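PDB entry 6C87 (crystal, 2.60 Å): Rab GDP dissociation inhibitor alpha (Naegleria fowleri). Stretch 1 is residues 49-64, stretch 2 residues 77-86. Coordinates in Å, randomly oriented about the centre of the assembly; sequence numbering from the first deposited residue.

Stretch 1 49-64: GESASLNLDQMFEKFR
Stretch 2 (77-86) SRDYNIDLIP

A short antiparallel strand pair often serves less as a sheet than as a clamp, setting the register from which a following helix packs back across its partner. Residues 49-64 and 77-86 of this Rab GDP dissociation inhibitor illustrate the principle, burying 830 Å² between them, both sides summed. Ser-53 faces Asp-83 as a non-hydrogen-bonded pair (CA to CA about 4.4 Å), and Leu-54 faces Ile-82 as a hydrogen-bonded pair (CA to CA 4.9 Å). Strand torsions are extended, phi/psi -113/147 at Leu-54 and -91/110 at Ile-82. Leu-54 N donates to Ile-82 O at 2.8 Å, Ile-82 N returns the bond to Leu-54 O at 2.7 Å, and Leu-84 N reaches Ala-52 O at 3.0 Å, all nearly straight. Between them, Ser-53 CA lies 3.3 Å from Ile-82 O in a CA-H...O contact.

Leu-84 covers the most surface. Past the strand its backbone turns to -67/-26, and the m,t rotamer (chi1 -66°, chi2 175°) directs a branched apolar end into the space between strand and helix. Its CD1 lies 3.8 Å from Leu-54 CD1 and 4.0 Å from Lys-62 CE, where an extended lysine lends its aliphatic length; its CD2 lies 3.9 Å from Met-59 SD and 4.2 Å from Phe-63 CE2, at the edge of that ring. Ile-82, also m,t, shares the Leu-54 face and sets CD1 3.6 Å from Met-59 CG. Met-59, m at all three chi angles, thus meets both residues.

Ser-77 anchors the other end, where stretch 2 begins as a 3-10 segment (-58/-42). Its CB points toward the helix start, and chi1 165° (t) brings OG to accept from Asp-57 N at 2.8 Å, while Ser-77 O accepts from Leu-56 N at 3.3 Å. A small polar residue suits this site because free amides of a first helical turn need acceptors. Asn-55, the N-cap (chi1 65°, p), supplies another: its OD1 accepts from Gln-58 N at 2.8 Å, and Gln-58 OE1 takes Asn-55 N at 2.9 Å. Next to this polar cluster, Leu-56 (t,p) lays CD1 over one face of the Tyr-80 ring, 4.1 Å from its centroid, with Tyr-80 at chi1 -74°, chi2 92°.

The Ser-53 and Asp-83 face is polar and hydrated. Ser-53 (chi1 179°, t) holds two waters through OG: one, at 2.8 Å from Ser-53 OG, donates to Asp-83 OD1 at 2.6 Å; the other, at 2.7 Å from Ser-53 OG, donates to Asn-81 OD1 at 2.6 Å.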

# COMPACT_ATOMS: atom_id res chain seq x y z
N GLY A 49 -21.76 27.30 -8.50
CA GLY A 49 -23.07 27.09 -7.91
C GLY A 49 -23.22 27.86 -6.61
O GLY A 49 -23.08 29.09 -6.56
N GLU A 50 -23.52 27.13 -5.53
CA GLU A 50 -23.68 27.77 -4.23
C GLU A 50 -22.36 28.29 -3.68
O GLU A 50 -22.38 29.09 -2.74
CB GLU A 50 -24.32 26.79 -3.25
CG GLU A 50 -25.70 26.31 -3.64
CD GLU A 50 -26.25 25.26 -2.69
OE1 GLU A 50 -25.44 24.61 -1.99
OE2 GLU A 50 -27.48 25.09 -2.65
N SER A 51 -21.23 27.86 -4.24
CA SER A 51 -19.93 28.33 -3.77
C SER A 51 -19.30 29.30 -4.75
O SER A 51 -18.08 29.49 -4.76
CB SER A 51 -18.99 27.14 -3.51
OG SER A 51 -18.66 26.46 -4.70
N ALA A 52 -20.13 29.98 -5.54
CA ALA A 52 -19.66 30.84 -6.60
C ALA A 52 -18.89 32.03 -6.04
O ALA A 52 -18.97 32.36 -4.86
CB ALA A 52 -20.84 31.33 -7.45
N SER A 53 -18.11 32.65 -6.92
CA SER A 53 -17.33 33.84 -6.60
C SER A 53 -18.05 35.04 -7.21
O SER A 53 -18.19 35.13 -8.43
CB SER A 53 -15.90 33.72 -7.13
OG SER A 53 -15.14 34.88 -6.84
N LEU A 54 -18.51 35.95 -6.36
CA LEU A 54 -19.34 37.06 -6.79
C LEU A 54 -18.61 38.39 -6.62
O LEU A 54 -17.84 38.58 -5.67
CB LEU A 54 -20.66 37.10 -6.01
CG LEU A 54 -21.81 36.23 -6.52
CD1 LEU A 54 -21.41 34.76 -6.58
CD2 LEU A 54 -23.04 36.41 -5.64
N ASN A 55 -18.90 39.33 -7.53
CA ASN A 55 -18.47 40.70 -7.32
C ASN A 55 -19.57 41.44 -6.56
O ASN A 55 -20.62 40.87 -6.23
CB ASN A 55 -18.11 41.39 -8.65
CG ASN A 55 -19.29 41.57 -9.59
OD1 ASN A 55 -20.40 41.91 -9.18
ND2 ASN A 55 -19.05 41.34 -10.87
N LEU A 56 -19.32 42.72 -6.28
CA LEU A 56 -20.21 43.46 -5.39
C LEU A 56 -21.58 43.67 -6.01
O LEU A 56 -22.61 43.50 -5.35
CB LEU A 56 -19.56 44.79 -4.99
CG LEU A 56 -20.16 45.53 -3.79
CD1 LEU A 56 -20.05 44.70 -2.51
CD2 LEU A 56 -19.48 46.87 -3.61
N ASP A 57 -21.63 44.03 -7.30
CA ASP A 57 -22.92 44.17 -7.98
C ASP A 57 -23.69 42.85 -7.92
O ASP A 57 -24.91 42.85 -7.71
CB ASP A 57 -22.73 44.58 -9.44
CG ASP A 57 -22.19 46.00 -9.60
OD1 ASP A 57 -21.54 46.26 -10.64
OD2 ASP A 57 -22.39 46.85 -8.71
N GLN A 58 -22.99 41.73 -8.11
CA GLN A 58 -23.64 40.42 -8.06
C GLN A 58 -24.12 40.09 -6.65
O GLN A 58 -25.17 39.47 -6.48
CB GLN A 58 -22.69 39.35 -8.59
CG GLN A 58 -22.41 39.45 -10.09
CD GLN A 58 -21.28 38.53 -10.57
OE1 GLN A 58 -20.31 38.27 -9.85
NE2 GLN A 58 -21.41 38.04 -11.80
N MET A 59 -23.35 40.50 -5.63
CA MET A 59 -23.80 40.31 -4.25
C MET A 59 -25.09 41.09 -3.98
O MET A 59 -26.04 40.56 -3.40
CB MET A 59 -22.71 40.74 -3.27
CG MET A 59 -21.50 39.85 -3.28
SD MET A 59 -21.78 38.27 -2.49
CE MET A 59 -21.96 38.73 -0.78
N PHE A 60 -25.12 42.36 -4.40
CA PHE A 60 -26.31 43.17 -4.18
C PHE A 60 -27.51 42.66 -4.98
O PHE A 60 -28.64 42.71 -4.48
CB PHE A 60 -26.02 44.63 -4.52
CG PHE A 60 -25.54 45.44 -3.35
CD1 PHE A 60 -24.27 45.24 -2.82
CD2 PHE A 60 -26.38 46.37 -2.74
CE1 PHE A 60 -23.84 45.97 -1.73
CE2 PHE A 60 -25.95 47.10 -1.65
CZ PHE A 60 -24.68 46.91 -1.14
N GLU A 61 -27.30 42.17 -6.20
CA GLU A 61 -28.42 41.56 -6.92
C GLU A 61 -28.92 40.32 -6.19
O GLU A 61 -30.13 40.15 -5.99
CB GLU A 61 -28.03 41.23 -8.36
N LYS A 62 -28.00 39.49 -5.70
CA LYS A 62 -28.41 38.24 -5.06
C LYS A 62 -29.10 38.49 -3.72
O LYS A 62 -30.11 37.85 -3.41
CB LYS A 62 -27.19 37.33 -4.88
CG LYS A 62 -27.47 36.01 -4.16
CD LYS A 62 -26.26 35.09 -4.18
CE LYS A 62 -26.56 33.74 -3.53
NZ LYS A 62 -27.47 32.90 -4.33
N PHE A 63 -28.58 39.41 -2.90
CA PHE A 63 -29.05 39.55 -1.53
C PHE A 63 -29.94 40.76 -1.29
O PHE A 63 -30.51 40.87 -0.20
CB PHE A 63 -27.86 39.60 -0.57
CG PHE A 63 -27.11 38.32 -0.49
CD1 PHE A 63 -27.58 37.28 0.30
CD2 PHE A 63 -25.96 38.13 -1.25
CE1 PHE A 63 -26.90 36.07 0.36
CE2 PHE A 63 -25.27 36.93 -1.19
CZ PHE A 63 -25.74 35.90 -0.38
N ARG A 64 -30.07 41.68 -2.25
CA ARG A 64 -30.85 42.88 -2.00
C ARG A 64 -31.95 43.11 -3.03
O ARG A 64 -32.97 43.74 -2.71
CB ARG A 64 -29.94 44.11 -1.93
CG ARG A 64 -28.88 44.01 -0.85
CD ARG A 64 -29.45 44.25 0.54
NE ARG A 64 -28.41 44.75 1.43
CZ ARG A 64 -27.76 43.97 2.29
NH1 ARG A 64 -28.08 42.69 2.38
NH2 ARG A 64 -26.81 44.47 3.07
N SER A 77 -16.93 47.60 -7.64
CA SER A 77 -17.60 46.30 -7.59
C SER A 77 -16.69 45.21 -8.13
O SER A 77 -16.62 44.11 -7.57
CB SER A 77 -18.90 46.37 -8.39
OG SER A 77 -19.38 45.06 -8.65
N ARG A 78 -15.98 45.49 -9.22
CA ARG A 78 -15.16 44.46 -9.84
C ARG A 78 -13.85 44.22 -9.09
O ARG A 78 -13.10 43.32 -9.46
CB ARG A 78 -14.88 44.84 -11.30
N ASP A 79 -13.57 44.99 -8.04
CA ASP A 79 -12.46 44.68 -7.14
C ASP A 79 -12.79 43.57 -6.15
O ASP A 79 -11.90 43.12 -5.43
CB ASP A 79 -12.01 45.94 -6.39
CG ASP A 79 -11.17 46.87 -7.24
OD1 ASP A 79 -10.78 46.48 -8.36
OD2 ASP A 79 -10.87 48.00 -6.78
N TYR A 80 -14.05 43.14 -6.08
CA TYR A 80 -14.48 42.10 -5.15
C TYR A 80 -14.55 40.75 -5.85
O TYR A 80 -15.13 40.63 -6.93
CB TYR A 80 -15.85 42.41 -4.57
CG TYR A 80 -15.87 43.50 -3.53
CD1 TYR A 80 -16.09 44.83 -3.87
CD2 TYR A 80 -15.71 43.19 -2.18
CE1 TYR A 80 -16.14 45.82 -2.90
CE2 TYR A 80 -15.75 44.17 -1.21
CZ TYR A 80 -15.96 45.48 -1.57
OH TYR A 80 -15.99 46.45 -0.59
N ASN A 81 -14.00 39.72 -5.20
CA ASN A 81 -14.12 38.33 -5.63
C ASN A 81 -14.56 37.56 -4.39
O ASN A 81 -13.75 36.93 -3.71
CB ASN A 81 -12.79 37.77 -6.20
CG ASN A 81 -12.39 38.42 -7.50
OD1 ASN A 81 -13.04 38.24 -8.53
ND2 ASN A 81 -11.32 39.19 -7.46
N ILE A 82 -15.85 37.63 -4.09
CA ILE A 82 -16.39 37.13 -2.83
C ILE A 82 -16.80 35.67 -3.02
O ILE A 82 -17.77 35.37 -3.71
CB ILE A 82 -17.57 37.98 -2.35
CG1 ILE A 82 -17.11 39.40 -2.03
CG2 ILE A 82 -18.21 37.34 -1.13
CD1 ILE A 82 -18.23 40.40 -1.87
N ASP A 83 -16.04 34.77 -2.40
CA ASP A 83 -16.39 33.35 -2.38
C ASP A 83 -17.51 33.14 -1.38
O ASP A 83 -17.34 33.41 -0.19
CB ASP A 83 -15.16 32.52 -2.01
CG ASP A 83 -14.06 32.61 -3.04
OD1 ASP A 83 -14.36 32.58 -4.25
OD2 ASP A 83 -12.88 32.73 -2.63
N LEU A 84 -18.65 32.64 -1.86
CA LEU A 84 -19.80 32.46 -0.98
C LEU A 84 -19.56 31.38 0.07
O LEU A 84 -20.17 31.41 1.14
CB LEU A 84 -21.04 32.15 -1.80
CG LEU A 84 -21.52 33.27 -2.72
CD1 LEU A 84 -22.69 32.81 -3.58
CD2 LEU A 84 -21.91 34.46 -1.88
N ILE A 85 -18.68 30.42 -0.23
CA ILE A 85 -18.31 29.39 0.74
C ILE A 85 -16.79 29.36 0.86
O ILE A 85 -16.13 28.51 0.26
CB ILE A 85 -18.90 28.03 0.36
CG1 ILE A 85 -20.42 28.14 0.19
CG2 ILE A 85 -18.54 27.00 1.42
CD1 ILE A 85 -21.13 26.84 -0.18
N PRO A 86 -16.20 30.27 1.62
CA PRO A 86 -14.73 30.34 1.69
C PRO A 86 -14.15 29.33 2.66
O PRO A 86 -14.66 29.13 3.77
CB PRO A 86 -14.48 31.77 2.17
CG PRO A 86 -15.67 32.03 3.06
CD PRO A 86 -16.84 31.34 2.41
O HOH W 1 -12.77 33.86 -5.79
O HOH W 2 -15.27 36.86 -8.69